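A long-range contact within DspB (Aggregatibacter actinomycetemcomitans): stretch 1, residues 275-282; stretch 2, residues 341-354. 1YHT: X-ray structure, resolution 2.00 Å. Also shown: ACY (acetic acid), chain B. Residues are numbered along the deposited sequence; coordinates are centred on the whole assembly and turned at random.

Stretch 1 275-282: YYLYIVPK
Stretch 2 341-354: TIQKNTKSLLEAVI

Apolar side-chain packing holds the two stretches together; no hydrogen bond crosses between them, and the summed buried surface is a modest 290 Å². I279 has the largest covered area (51 Å²) though it stays partly exposed, followed by L349 (45 Å²) and P281 (41 Å²); L277, P281, I342, T346, L349 and V353 are buried. Stretch 1 enters as the last turn of a helix (Y275 to L277), leaves helical geometry at Y278 (phi/psi -99/135), continues as a short strand through I279 (-127/139), and then continues as loop through V280 (-122/84), P281 (-59/138) and K282 (-145/128). Stretch 2 is helical, with a kink where the N atoms of S348 and L349 lack bonds to the preceding turn; N345 (-77/-21) and T346 (-97/-2) depart from typical values such as those of L349 (-72/-41).

The register fixes the direction. L277 CA lies 7.5 Å from V353 CA. I279 CA lies 8.5 Å from T346 CA. P281 CA lies 7.0 Å from I342 CA. As numbering rises in stretch 1 it falls in stretch 2, so the chains run in opposite senses.

Three apolar side-chain contacts make the join. L277 (chi1 -52°, m; chi2 179°, t) has a sideways CA-to-CB bond, but its end comes nearer, placing CD2 3.6 Å from CG2 of V353 (chi1 173°, t). I279 points toward the helix in an extended tt rotamer (-175°, 158°), which carries its CD1 to 3.7 Å from CD2 of L349 (171°, t; 58°, p). P281 also points toward the helix; its ring is C-gamma exo, and its CG lies 4.1 Å from CG2 of I342 (-67°, m; 160°, t). Branched aliphatic groups and the proline ring suit these sites because they offer carbon surface without polar groups needing partners. In the strand, Y278 points away while I279 points toward the helix, consistent with the alternation of side chains along a strand.

T346 combines both chemistries. With chi1 at 52° (p), its CG2 lies 4.3 Å from CG2 of I279, while its OG1 donates to the O of I342 at 2.7 Å; the buried hydroxyl is thus satisfied within stretch 2. The N of T346 makes only weak bonds, to the O of I342 (3.0 Å) and the O of Q343 (3.4 Å). Beyond the kink, regular bonds resume, including L350 N to T346 O (2.9 Å) and V353 N to L349 O (3.0 Å), the latter joining two contact residues one turn apart.

Other polar groups act outside the interface. N345 ND2 donates to T341 O at 2.9 Å, with an N-H...acceptor angle of 163°. Y278 (chi1 -82°, m; chi2 21°) donates from OH to O of the acetic acid at 2.7 Å, the ligand atom lying at the ring edge, near its plane.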

# COMPACT_ATOMS: atom_id res chain seq x y z
N TYR A 275 0.03 15.06 -0.14
CA TYR A 275 0.72 16.28 0.28
C TYR A 275 1.13 16.28 1.76
O TYR A 275 2.27 16.63 2.06
CB TYR A 275 -0.10 17.51 -0.02
CG TYR A 275 0.68 18.79 0.24
CD1 TYR A 275 1.63 19.26 -0.67
CD2 TYR A 275 0.49 19.48 1.41
CE1 TYR A 275 2.36 20.42 -0.42
CE2 TYR A 275 1.19 20.66 1.66
CZ TYR A 275 2.09 21.12 0.74
OH TYR A 275 2.78 22.27 1.06
N TYR A 276 0.21 15.95 2.66
CA TYR A 276 0.48 15.95 4.11
C TYR A 276 0.90 14.60 4.70
O TYR A 276 1.53 14.54 5.77
CB TYR A 276 -0.76 16.40 4.87
CG TYR A 276 -1.02 17.87 4.75
CD1 TYR A 276 -0.16 18.78 5.39
CD2 TYR A 276 -2.07 18.37 3.98
CE1 TYR A 276 -0.37 20.13 5.29
CE2 TYR A 276 -2.30 19.76 3.90
CZ TYR A 276 -1.44 20.62 4.54
OH TYR A 276 -1.61 21.98 4.46
N LEU A 277 0.50 13.53 4.03
CA LEU A 277 0.54 12.21 4.61
C LEU A 277 1.49 11.24 3.95
O LEU A 277 1.61 10.12 4.41
CB LEU A 277 -0.87 11.63 4.69
CG LEU A 277 -1.94 12.49 5.36
CD1 LEU A 277 -3.26 11.81 5.33
CD2 LEU A 277 -1.62 12.89 6.80
N TYR A 278 2.18 11.66 2.89
CA TYR A 278 3.31 10.89 2.34
C TYR A 278 4.59 11.50 2.86
O TYR A 278 4.74 12.73 2.88
CB TYR A 278 3.37 10.97 0.82
CG TYR A 278 2.46 10.03 0.07
CD1 TYR A 278 1.34 9.45 0.68
CD2 TYR A 278 2.69 9.76 -1.27
CE1 TYR A 278 0.52 8.61 -0.01
CE2 TYR A 278 1.84 8.95 -1.97
CZ TYR A 278 0.78 8.35 -1.35
OH TYR A 278 -0.02 7.47 -2.07
N ILE A 279 5.51 10.63 3.30
CA ILE A 279 6.88 11.04 3.53
C ILE A 279 7.78 10.07 2.76
O ILE A 279 7.55 8.84 2.75
CB ILE A 279 7.23 11.19 5.08
CG1 ILE A 279 8.65 11.73 5.24
CG2 ILE A 279 7.07 9.86 5.81
CD1 ILE A 279 8.89 12.40 6.61
N VAL A 280 8.83 10.62 2.13
CA VAL A 280 9.80 9.87 1.36
C VAL A 280 11.20 10.11 1.97
O VAL A 280 11.97 10.99 1.53
CB VAL A 280 9.73 10.23 -0.17
CG1 VAL A 280 10.47 9.21 -1.01
CG2 VAL A 280 8.22 10.31 -0.65
N PRO A 281 11.53 9.34 2.99
CA PRO A 281 12.80 9.62 3.64
C PRO A 281 14.01 9.51 2.72
O PRO A 281 14.14 8.60 1.88
CB PRO A 281 12.85 8.59 4.78
CG PRO A 281 11.41 8.29 5.03
CD PRO A 281 10.81 8.26 3.67
N LYS A 282 14.88 10.50 2.91
CA LYS A 282 16.12 10.59 2.17
C LYS A 282 17.18 11.16 3.11
O LYS A 282 16.97 12.19 3.74
CB LYS A 282 15.91 11.47 0.94
CG LYS A 282 17.12 11.61 0.05
CD LYS A 282 16.73 12.31 -1.26
CE LYS A 282 17.92 12.94 -1.92
NZ LYS A 282 18.86 11.95 -2.43
N THR A 341 16.65 4.64 12.03
CA THR A 341 16.71 6.11 11.89
C THR A 341 15.39 6.62 11.31
O THR A 341 14.82 7.65 11.76
CB THR A 341 17.85 6.52 10.97
OG1 THR A 341 19.06 6.06 11.54
CG2 THR A 341 17.94 8.03 10.73
N ILE A 342 14.88 5.90 10.31
CA ILE A 342 13.60 6.27 9.71
C ILE A 342 12.47 6.23 10.75
O ILE A 342 11.63 7.15 10.87
CB ILE A 342 13.23 5.35 8.53
CG1 ILE A 342 14.21 5.58 7.38
CG2 ILE A 342 11.74 5.63 8.09
CD1 ILE A 342 14.25 4.42 6.39
N GLN A 343 12.41 5.12 11.47
CA GLN A 343 11.40 4.96 12.48
C GLN A 343 11.47 6.06 13.55
O GLN A 343 10.45 6.68 13.87
CB GLN A 343 11.54 3.59 13.11
CG GLN A 343 10.43 3.18 14.07
CD GLN A 343 10.67 3.63 15.52
OE1 GLN A 343 11.77 3.55 16.04
NE2 GLN A 343 9.62 4.10 16.15
N LYS A 344 12.65 6.30 14.12
CA LYS A 344 12.75 7.30 15.20
C LYS A 344 12.39 8.70 14.72
O LYS A 344 11.73 9.45 15.43
CB LYS A 344 14.14 7.29 15.86
CG LYS A 344 15.26 7.70 14.95
CD LYS A 344 16.67 7.79 15.71
CE LYS A 344 17.39 6.44 15.91
NZ LYS A 344 18.42 6.04 14.80
N ASN A 345 12.79 9.04 13.49
CA ASN A 345 12.52 10.38 12.96
C ASN A 345 11.09 10.63 12.47
O ASN A 345 10.69 11.80 12.35
CB ASN A 345 13.54 10.76 11.90
CG ASN A 345 14.88 11.16 12.53
OD1 ASN A 345 15.03 12.31 12.97
ND2 ASN A 345 15.83 10.22 12.59
N THR A 346 10.34 9.57 12.17
CA THR A 346 8.96 9.73 11.68
C THR A 346 7.93 9.57 12.79
O THR A 346 6.74 9.72 12.56
CB THR A 346 8.62 8.74 10.52
OG1 THR A 346 8.94 7.40 10.90
CG2 THR A 346 9.44 9.11 9.27
N LYS A 347 8.38 9.27 14.00
CA LYS A 347 7.48 9.03 15.12
C LYS A 347 6.55 10.21 15.39
O LYS A 347 5.37 10.03 15.57
CB LYS A 347 8.32 8.72 16.38
CG LYS A 347 7.64 7.96 17.49
CD LYS A 347 8.71 7.52 18.54
CE LYS A 347 8.49 6.09 19.20
NZ LYS A 347 9.29 4.82 18.70
N SER A 348 7.11 11.41 15.50
CA SER A 348 6.30 12.59 15.76
C SER A 348 5.21 12.76 14.70
O SER A 348 4.09 13.11 15.00
CB SER A 348 7.20 13.83 15.82
OG SER A 348 8.04 13.75 16.98
N LEU A 349 5.57 12.49 13.44
CA LEU A 349 4.66 12.72 12.34
C LEU A 349 3.57 11.67 12.36
O LEU A 349 2.39 11.96 12.11
CB LEU A 349 5.47 12.71 11.04
CG LEU A 349 4.69 12.72 9.72
CD1 LEU A 349 3.77 13.91 9.61
CD2 LEU A 349 5.70 12.69 8.55
N LEU A 350 3.95 10.43 12.65
CA LEU A 350 2.95 9.36 12.73
C LEU A 350 1.96 9.59 13.86
O LEU A 350 0.76 9.41 13.69
CB LEU A 350 3.65 7.98 12.88
CG LEU A 350 2.71 6.77 13.03
CD1 LEU A 350 1.68 6.64 11.87
CD2 LEU A 350 3.50 5.49 13.24
N GLU A 351 2.47 9.99 15.03
CA GLU A 351 1.62 10.40 16.15
C GLU A 351 0.63 11.50 15.78
O GLU A 351 -0.55 11.42 16.10
CB GLU A 351 2.46 10.85 17.36
CG GLU A 351 3.23 9.72 17.98
CD GLU A 351 4.20 10.18 19.07
OE1 GLU A 351 4.34 11.42 19.28
OE2 GLU A 351 4.78 9.29 19.70
N ALA A 352 1.13 12.53 15.12
CA ALA A 352 0.32 13.69 14.69
C ALA A 352 -0.81 13.27 13.74
O ALA A 352 -1.93 13.69 13.88
CB ALA A 352 1.19 14.70 13.97
N VAL A 353 -0.49 12.46 12.75
CA VAL A 353 -1.51 12.01 11.79
C VAL A 353 -2.64 11.21 12.50
O VAL A 353 -3.84 11.45 12.27
CB VAL A 353 -0.88 11.15 10.67
CG1 VAL A 353 -1.98 10.54 9.75
CG2 VAL A 353 0.10 11.99 9.84
N ILE A 354 -2.25 10.33 13.41
CA ILE A 354 -3.18 9.50 14.17
C ILE A 354 -4.05 10.38 15.07
O ILE A 354 -5.25 10.22 15.10
CB ILE A 354 -2.48 8.37 15.01
CG1 ILE A 354 -1.90 7.31 14.08
CG2 ILE A 354 -3.43 7.74 15.98
CD1 ILE A 354 -0.94 6.31 14.73
C ACY B . 0.75 5.51 -4.89
O ACY B . 1.06 6.61 -4.43
OXT ACY B . 1.26 5.03 -5.94
CH3 ACY B . -0.25 4.71 -4.13